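PDB 6WG5: ectonucleoside triphosphate diphosphohydrolase 4 from Homo sapiens, which belongs to the GDA1/CD39 family of nucleoside phosphatases, whose fold is related to that of the actin-like ATPases. Local coordinates for residues R22-A25 with R26-I30; T342-F345 with D346-R349; F406-A409 with A410-C414; D435-R438 with L439-C443. One frame throughout, in Å; residues are numbered along the deposited sequence. Where two conformers were deposited one is given.

Contact 1: residues R22-A25 with R26-I30; sequences RYLA and RVTDI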
# COMPACT_ATOMS: atom_id res chain seq x y z
N ARG A 22 4.52 -14.25 18.31
CA ARG A 22 3.50 -13.57 17.51
C ARG A 22 3.49 -14.11 16.08
O ARG A 22 2.42 -14.37 15.52
CB ARG A 22 3.74 -12.06 17.51
CG ARG A 22 2.65 -11.27 16.80
CD ARG A 22 2.79 -9.77 17.04
NE ARG A 22 1.61 -9.04 16.58
CZ ARG A 22 0.50 -8.87 17.30
NH1 ARG A 22 0.41 -9.37 18.52
NH2 ARG A 22 -0.51 -8.18 16.79
N TYR A 23 4.67 -14.28 15.49
CA TYR A 23 4.77 -14.89 14.17
C TYR A 23 4.13 -16.28 14.17
O TYR A 23 3.40 -16.64 13.23
CB TYR A 23 6.24 -14.96 13.76
CG TYR A 23 6.59 -15.82 12.56
CD1 TYR A 23 5.69 -16.00 11.50
CD2 TYR A 23 7.82 -16.46 12.48
CE1 TYR A 23 6.03 -16.79 10.41
CE2 TYR A 23 8.16 -17.24 11.40
CZ TYR A 23 7.26 -17.41 10.37
OH TYR A 23 7.61 -18.20 9.30
N LEU A 24 4.38 -17.06 15.22
CA LEU A 24 3.83 -18.40 15.30
C LEU A 24 2.34 -18.38 15.62
O LEU A 24 1.59 -19.25 15.16
CB LEU A 24 4.59 -19.21 16.34
CG LEU A 24 4.32 -20.71 16.45
CD1 LEU A 24 4.46 -21.41 15.10
CD2 LEU A 24 5.28 -21.32 17.46
N ALA A 25 1.88 -17.40 16.40
CA ALA A 25 0.48 -17.35 16.79
C ALA A 25 -0.41 -17.06 15.59
O ALA A 25 -1.44 -17.72 15.39
CB ALA A 25 0.27 -16.29 17.87
N ARG A 26 -0.04 -16.08 14.76
CA ARG A 26 -0.89 -15.70 13.64
C ARG A 26 -1.01 -16.81 12.61
O ARG A 26 -2.05 -16.93 11.95
CB ARG A 26 -0.36 -14.43 12.98
CG ARG A 26 -1.24 -13.92 11.85
CD ARG A 26 -1.07 -12.43 11.62
NE ARG A 26 -2.06 -11.92 10.67
CZ ARG A 26 -3.19 -11.31 11.00
NH1 ARG A 26 -4.02 -10.89 10.05
NH2 ARG A 26 -3.51 -11.11 12.27
N VAL A 27 0.03 -17.64 12.47
CA VAL A 27 0.01 -18.68 11.45
C VAL A 27 -0.83 -19.88 11.91
O VAL A 27 -1.51 -20.51 11.10
CB VAL A 27 1.45 -19.10 11.11
CG1 VAL A 27 1.46 -20.32 10.19
CG2 VAL A 27 2.20 -17.94 10.47
N THR A 28 -0.79 -20.21 13.20
CA THR A 28 -1.42 -21.42 13.70
C THR A 28 -2.78 -21.19 14.34
O THR A 28 -3.58 -22.13 14.41
CB THR A 28 -0.50 -22.12 14.71
OG1 THR A 28 -0.32 -21.27 15.85
CG2 THR A 28 0.85 -22.43 14.08
N ASP A 29 -3.06 -19.98 14.82
CA ASP A 29 -4.37 -19.67 15.39
C ASP A 29 -5.33 -19.33 14.25
O ASP A 29 -5.61 -18.16 13.95
CB ASP A 29 -4.27 -18.53 16.40
CG ASP A 29 -3.62 -18.97 17.71
OD1 ASP A 29 -3.81 -20.14 18.10
OD2 ASP A 29 -2.92 -18.15 18.33
N ILE A 30 -5.83 -20.38 13.61
CA ILE A 30 -6.74 -20.28 12.48
C ILE A 30 -8.05 -21.02 12.75
O ILE A 30 -8.86 -21.20 11.84
CB ILE A 30 -6.05 -20.76 11.19
CG1 ILE A 30 -4.78 -19.93 10.96
CG2 ILE A 30 -6.96 -20.64 9.96
CD1 ILE A 30 -4.07 -20.16 9.63

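Contact 2: residues T342-F345 with D346-R349; sequences TGDF and DLCR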
# COMPACT_ATOMS: atom_id res chain seq x y z
N THR A 342 22.18 -3.89 -24.18
CA THR A 342 23.60 -4.00 -23.85
C THR A 342 23.83 -4.35 -22.39
O THR A 342 24.99 -4.49 -21.97
CB THR A 342 24.33 -2.70 -24.20
OG1 THR A 342 23.73 -1.60 -23.50
CG2 THR A 342 24.25 -2.43 -25.70
N GLY A 343 22.77 -4.50 -21.59
CA GLY A 343 22.87 -5.01 -20.24
C GLY A 343 23.89 -4.31 -19.36
O GLY A 343 24.77 -4.96 -18.79
N ASP A 344 23.77 -2.99 -19.23
CA ASP A 344 24.68 -2.19 -18.41
C ASP A 344 23.87 -1.58 -17.27
O ASP A 344 23.26 -0.52 -17.42
CB ASP A 344 25.37 -1.12 -19.25
CG ASP A 344 26.57 -0.51 -18.55
OD1 ASP A 344 26.60 -0.52 -17.30
OD2 ASP A 344 27.49 -0.03 -19.24
N PHE A 345 23.87 -2.26 -16.13
CA PHE A 345 23.03 -1.85 -15.00
C PHE A 345 23.39 -0.45 -14.53
O PHE A 345 22.50 0.40 -14.34
CB PHE A 345 23.19 -2.86 -13.86
CG PHE A 345 22.47 -2.48 -12.60
CD1 PHE A 345 21.13 -2.76 -12.43
CD2 PHE A 345 23.15 -1.85 -11.57
CE1 PHE A 345 20.47 -2.41 -11.27
CE2 PHE A 345 22.50 -1.50 -10.40
CZ PHE A 345 21.16 -1.79 -10.25
N ASP A 346 24.68 -0.17 -14.35
CA ASP A 346 25.09 1.15 -13.87
C ASP A 346 24.76 2.24 -14.89
O ASP A 346 24.39 3.35 -14.51
CB ASP A 346 26.58 1.15 -13.55
CG ASP A 346 26.91 0.39 -12.28
OD1 ASP A 346 26.08 0.39 -11.34
OD2 ASP A 346 28.00 -0.22 -12.22
N LEU A 347 24.90 1.94 -16.18
CA LEU A 347 24.57 2.93 -17.20
C LEU A 347 23.06 3.12 -17.31
O LEU A 347 22.59 4.21 -17.65
CB LEU A 347 25.16 2.51 -18.54
CG LEU A 347 24.95 3.46 -19.73
CD1 LEU A 347 25.48 4.85 -19.42
CD2 LEU A 347 25.61 2.89 -20.97
N CYS A 348 22.28 2.07 -17.03
CA CYS A 348 20.83 2.21 -17.00
C CYS A 348 20.40 3.18 -15.90
O CYS A 348 19.51 4.01 -16.11
CB CYS A 348 20.18 0.84 -16.79
SG CYS A 348 18.38 0.90 -16.73
N ARG A 349 21.02 3.07 -14.72
CA ARG A 349 20.65 3.95 -13.61
C ARG A 349 20.85 5.42 -13.98
O ARG A 349 20.00 6.26 -13.67
CB ARG A 349 21.46 3.59 -12.37
CG ARG A 349 21.13 2.24 -11.78
CD ARG A 349 21.75 2.06 -10.40
NE ARG A 349 23.21 2.10 -10.44
CZ ARG A 349 23.95 3.19 -10.21
NH1 ARG A 349 23.37 4.35 -9.94
NH2 ARG A 349 25.27 3.11 -10.27
O HOH W 1 27.06 -2.17 -14.84

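Contact 3: residues F406-A409 with A410-C414; sequences FTKA and AKDYC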
# COMPACT_ATOMS: atom_id res chain seq x y z
N PHE A 406 22.64 -6.50 -3.67
CA PHE A 406 21.64 -6.34 -4.71
C PHE A 406 22.26 -5.82 -6.00
O PHE A 406 22.03 -6.38 -7.08
CB PHE A 406 20.53 -5.40 -4.23
CG PHE A 406 19.59 -4.96 -5.31
CD1 PHE A 406 18.56 -5.79 -5.73
CD2 PHE A 406 19.74 -3.73 -5.92
CE1 PHE A 406 17.70 -5.39 -6.72
CE2 PHE A 406 18.88 -3.33 -6.92
CZ PHE A 406 17.86 -4.16 -7.32
N THR A 407 23.06 -4.75 -5.91
CA THR A 407 23.66 -4.18 -7.11
C THR A 407 24.54 -5.19 -7.82
O THR A 407 24.56 -5.25 -9.06
CB THR A 407 24.46 -2.92 -6.76
OG1 THR A 407 25.40 -3.23 -5.73
CG2 THR A 407 23.53 -1.81 -6.31
N LYS A 408 25.28 -6.00 -7.06
CA LYS A 408 26.13 -7.02 -7.67
C LYS A 408 25.28 -8.04 -8.43
O LYS A 408 25.53 -8.31 -9.61
CB LYS A 408 26.97 -7.71 -6.60
CG LYS A 408 27.94 -8.75 -7.13
CD LYS A 408 28.79 -9.32 -6.00
CE LYS A 408 29.83 -10.30 -6.51
NZ LYS A 408 30.70 -10.79 -5.41
N ALA A 409 24.28 -8.61 -7.77
CA ALA A 409 23.42 -9.59 -8.42
C ALA A 409 22.67 -8.96 -9.59
O ALA A 409 22.52 -9.58 -10.65
CB ALA A 409 22.43 -10.18 -7.41
N ALA A 410 22.18 -7.73 -9.41
CA ALA A 410 21.47 -7.05 -10.49
C ALA A 410 22.39 -6.80 -11.68
O ALA A 410 21.99 -6.99 -12.83
CB ALA A 410 20.89 -5.73 -9.99
N LYS A 411 23.64 -6.39 -11.42
CA LYS A 411 24.60 -6.19 -12.49
C LYS A 411 24.86 -7.49 -13.24
O LYS A 411 24.92 -7.50 -14.48
CB LYS A 411 25.91 -5.62 -11.94
CG LYS A 411 26.21 -4.20 -12.39
CD LYS A 411 27.57 -3.71 -11.91
CE LYS A 411 27.52 -3.14 -10.50
NZ LYS A 411 28.66 -2.22 -10.23
N ASP A 412 25.03 -8.59 -12.51
CA ASP A 412 25.36 -9.86 -13.15
C ASP A 412 24.20 -10.38 -14.00
O ASP A 412 24.42 -10.93 -15.08
CB ASP A 412 25.76 -10.89 -12.09
CG ASP A 412 27.09 -10.57 -11.44
OD1 ASP A 412 27.90 -9.85 -12.06
OD2 ASP A 412 27.33 -11.04 -10.31
N TYR A 413 22.97 -10.21 -13.52
CA TYR A 413 21.81 -10.63 -14.31
C TYR A 413 21.75 -9.88 -15.64
O TYR A 413 21.54 -10.49 -16.69
CB TYR A 413 20.52 -10.42 -13.51
CG TYR A 413 19.27 -10.77 -14.28
CD1 TYR A 413 18.75 -12.06 -14.25
CD2 TYR A 413 18.60 -9.81 -15.03
CE1 TYR A 413 17.60 -12.38 -14.95
CE2 TYR A 413 17.45 -10.13 -15.74
CZ TYR A 413 16.96 -11.42 -15.70
OH TYR A 413 15.82 -11.74 -16.40
N CYS A 414 21.95 -8.56 -15.60
CA CYS A 414 21.83 -7.76 -16.81
C CYS A 414 22.92 -8.10 -17.82
O CYS A 414 22.67 -8.09 -19.03
CB CYS A 414 21.86 -6.28 -16.45
SG CYS A 414 20.44 -5.83 -15.46

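Contact 4: residues D435-R438 with L439-C443; sequences DLHR and LKYQC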
# COMPACT_ATOMS: atom_id res chain seq x y z
N ASP A 435 7.51 -14.52 -15.03
CA ASP A 435 7.15 -14.79 -16.41
C ASP A 435 8.18 -14.13 -17.34
O ASP A 435 9.18 -13.56 -16.89
CB ASP A 435 5.73 -14.29 -16.70
CG ASP A 435 5.53 -12.84 -16.32
OD1 ASP A 435 6.53 -12.14 -16.09
OD2 ASP A 435 4.36 -12.40 -16.26
N LEU A 436 7.92 -14.21 -18.64
CA LEU A 436 8.86 -13.65 -19.61
C LEU A 436 8.93 -12.13 -19.51
O LEU A 436 9.99 -11.55 -19.77
CB LEU A 436 8.47 -14.08 -21.02
CG LEU A 436 8.86 -15.52 -21.38
CD1 LEU A 436 8.18 -15.95 -22.67
CD2 LEU A 436 10.38 -15.67 -21.50
N HIS A 437 7.83 -11.48 -19.14
CA HIS A 437 7.87 -10.04 -18.91
C HIS A 437 8.84 -9.70 -17.78
O HIS A 437 9.62 -8.75 -17.88
CB HIS A 437 6.47 -9.52 -18.59
CG HIS A 437 6.36 -8.03 -18.56
ND1 HIS A 437 6.79 -7.28 -17.49
CD2 HIS A 437 5.86 -7.15 -19.46
CE1 HIS A 437 6.56 -6.00 -17.73
NE2 HIS A 437 6.00 -5.90 -18.92
N ARG A 438 8.80 -10.47 -16.69
CA ARG A 438 9.76 -10.28 -15.61
C ARG A 438 11.19 -10.49 -16.11
O ARG A 438 12.09 -9.71 -15.77
CB ARG A 438 9.44 -11.24 -14.46
CG ARG A 438 10.56 -11.43 -13.45
CD ARG A 438 11.01 -10.12 -12.83
NE ARG A 438 9.89 -9.33 -12.32
CZ ARG A 438 9.99 -8.10 -11.83
NH1 ARG A 438 11.18 -7.51 -11.76
NH2 ARG A 438 8.91 -7.47 -11.40
N LEU A 439 11.41 -11.54 -16.91
CA LEU A 439 12.75 -11.83 -17.39
C LEU A 439 13.28 -10.69 -18.26
O LEU A 439 14.48 -10.37 -18.22
CB LEU A 439 12.73 -13.14 -18.18
CG LEU A 439 14.09 -13.81 -18.41
CD1 LEU A 439 14.56 -14.51 -17.13
CD2 LEU A 439 14.01 -14.79 -19.56
N LYS A 440 12.40 -10.06 -19.04
CA LYS A 440 12.83 -9.04 -19.99
C LYS A 440 13.06 -7.69 -19.32
O LYS A 440 14.02 -6.98 -19.65
CB LYS A 440 11.79 -8.91 -21.10
CG LYS A 440 12.00 -7.75 -22.05
CD LYS A 440 11.08 -7.92 -23.26
CE LYS A 440 11.12 -6.72 -24.19
NZ LYS A 440 10.06 -6.82 -25.23
N TYR A 441 12.20 -7.31 -18.37
CA TYR A 441 12.22 -5.97 -17.79
C TYR A 441 12.80 -5.94 -16.38
O TYR A 441 12.74 -4.90 -15.72
CB TYR A 441 10.81 -5.37 -17.80
CG TYR A 441 10.28 -5.17 -19.20
CD1 TYR A 441 10.79 -4.17 -20.02
CD2 TYR A 441 9.27 -5.98 -19.71
CE1 TYR A 441 10.32 -3.98 -21.30
CE2 TYR A 441 8.79 -5.80 -21.00
CZ TYR A 441 9.32 -4.80 -21.79
OH TYR A 441 8.85 -4.60 -23.07
N GLN A 442 13.36 -7.06 -15.91
CA GLN A 442 14.00 -7.07 -14.60
C GLN A 442 15.09 -6.00 -14.51
O GLN A 442 15.22 -5.32 -13.48
CB GLN A 442 14.60 -8.45 -14.32
CG GLN A 442 15.69 -8.49 -13.24
CD GLN A 442 15.15 -8.28 -11.84
OE1 GLN A 442 13.96 -8.45 -11.58
NE2 GLN A 442 16.04 -7.90 -10.92
N CYS A 443 15.88 -5.84 -15.57
CA CYS A 443 17.01 -4.92 -15.51
C CYS A 443 16.55 -3.49 -15.31
O CYS A 443 16.97 -2.81 -14.37
CB CYS A 443 17.85 -5.05 -16.78
SG CYS A 443 18.91 -6.46 -16.64

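Contact 1: residues R22-A25 with R26-I30
Thr28, the last helical residue of helix 18-28, meets Leu24 one turn back with both branches of its side chain. Followed outward, its CB lies 3.6 Å from Leu24 O. With chi1 at 64°, OG1 turns back over its own backbone and donates a hydrogen bond of 2.9 Å to Leu24 O, while CG2 lies 3.4 Å from Leu24 O and 3.9 Å from Leu24 CD1. The same carbonyl oxygen also accepts from Thr28 N at 3.2 Å, and the two donors arrive from opposite faces of its plane. One residue thus grips a single acceptor twice, close to the end of the helix.

The next residue leaves helical geometry: Asp29, the centre of an inverse gamma turn, still gives its N-H to Ala25 O at 2.8 Å. On another side of the helix Val27 runs alongside Tyr23, with CG2 of Val27 4.0 Å from CE1 of Tyr23. That methyl approaches the ring obliquely and also sits 3.3 Å from Tyr23 O.

All of this lies at the surface. Arg22 leads off to Glu191, with which NH1 forms a salt bridge, and its NE bonds to Val186 O at the end of helix 172-186. Tyr23 and Val27 rest on Asp474 in the loop ahead of helix 479-487, while Ile30 touches Arg77 in the loop after strand 74-75.

Contact 2: residues T342-F345 with D346-R349
The Phe345 ring and the Arg349 guanidinium are inclined to each other by 54°, so they do not stack. Over one face of the ring lies Arg349 CG, displaced toward the rim. The nearest approach is made by the next carbon, with Arg349 CD 3.6 Å from Phe345 CE2, and CE2 in turn lies at the edge of the guanidinium near its plane. That edge also holds Asp346 OD1, which accepts from Arg349 NH2 at 3.0 Å in a salt bridge only 8° out of the guanidinium plane. Over one face of the guanidinium, toward its rim, lies Asp346 O. The OD1 oxygen itself is met from above its carboxylate. A bend at chi3 of Arg349 (-63°) folds the chain back so that its end reaches both ring and acid.

At the start of the helix Asp344 is the N-cap. Its OD1 accepts from Leu347 N at 3.2 Å, again from above the carboxylate plane, while its CG lies 3.3 Å from Leu347 CB. A water joins this cap to the first turn: it donates to Asp344 OD1 at 3.0 Å and accepts from Asp346 N at 3.1 Å. The backbone bond from Cys348 N to Asp344 O completes the turn.

Phe345 is buried against Ser446 and Ala410 of two other helices, and Cys348 is disulfide-bonded to Cys321. Asp346 and Arg349 each have a further partner, Lys411 and Glu451. The alternation of acid and base would probably keep all four ionised, and the negative carboxylate of Asp344 should interact favourably with the positive end of the helix dipole.

Contact 3: residues F406-A409 with A410-C414
Helix 403-414 ends in a disulfide-bonded cysteine, and its last two turns bring Phe406 against Ala410 one turn along. Ala410 CB stands over one face of the Phe406 ring, nearer the rim than the centre, with CZ of Phe406 at 4.3 Å from it. The methyl is also close to the backbone, 3.2 Å from Phe406 O, the oxygen that accepts from Ala410 N at 2.7 Å.

The regular i to i+4 pattern continues with Lys411 N to Thr407 O at 2.8 Å, Asp412 N to Lys408 O at 3.0 Å and Tyr413 N to Ala409 O. Beside the second of these, Lys408 and Asp412 meet through the base of the lysine: Asp412 OD2 is 4.0 Å from Lys408 CG. The lysine chain is fully extended, its CG opposite the backbone N (chi1 -177°), which carries NZ to 6.0 Å from Asp412 OD2.

Lys411 behaves differently. Its chain bends at chi3 (-85°), and NZ forms a salt bridge with Asp346 of helix 345-352. Tyr413 turns to helix 436-456, where its OH is hydrogen-bonded to Leu439 O.

The chemistry divides accordingly. Phe406 and Ala410 supply apolar burial, whereas Lys408 and Asp412, both exposed, have opposite charges too distant for an ion pair; any attraction between them is probably weak and screened by solvent.

Contact 4: residues D435-R438 with L439-C443
His437 and Tyr441, one turn apart, meet ring against ring: Tyr441 CD2 sits over the centre of the imidazole face, 3.4 Å from His437 CE1. The planes are inclined by 44° and the centroids are 4.5 Å apart, an oblique pairing. Tyr441 CD2 also lies 3.3 Å from His437 O, which comes in at the edge of the phenol ring and accepts from Tyr441 N at 3.0 Å. Lys440 CG lies over the centre of one face of the Tyr441 ring.

A polar pair follows one residue on. Arg438 NH1 donates to Gln442 OE1 at 2.9 Å, with the guanidinium and amide planes 54° apart; the donor is tilted 30° from the amide carbonyl plane. Successive bends at chi2 and chi3 of Arg438 curl its chain back to this oxygen.

Further out, the start of the helix fixes the backbone that carries these groups. Asp435 is the N-cap, its OD1 taking Arg438 N at 2.9 Å nearly end-on to the C-O bond, and Asp435 O receives Leu439 N at 3.0 Å. Leu436 and Leu439 touch through their CD2 methyls and continue onto Phe425 of helix 418-427. Arg438 NH2 forms a salt bridge with Glu386, and Gln442 NE2 donates to Cys390 O.

The guanidinium of the buried Arg438 thus meets, among its partners, an acid and a neutral amide oxygen. Glu386 probably offsets its charge, with Lys445 a second positive group near NH2, while the second bond of Gln442, to Cys390 O, would hold the amide turned so that OE1 faces the arginine.

How the contacts relate
Contacts 2, 3 and 4 form one cluster, whereas contact 1 stands apart, its nearest atoms about 22 Å from contact 3. Contacts 2 and 3, with centres 10 Å apart, are joined by the salt bridge of Asp346 OD2 with Lys411 NZ (2.9 Å) and by Phe345 CE1 packing 3.6 Å from Ala410 CB. Contacts 3 and 4 are tied covalently through the disulfide Cys414-Cys443, with Tyr413 CE2 lying 3.5 Å from Gln442 CG. Among these segments contact 3 touches both others: the nearest atoms of contacts 2 and 4 are about 5 Å apart without touching, although Arg349 reaches helix 436-456 through Glu451. Contact 1 lies elsewhere on the surface, on the N-terminal helix 18-28.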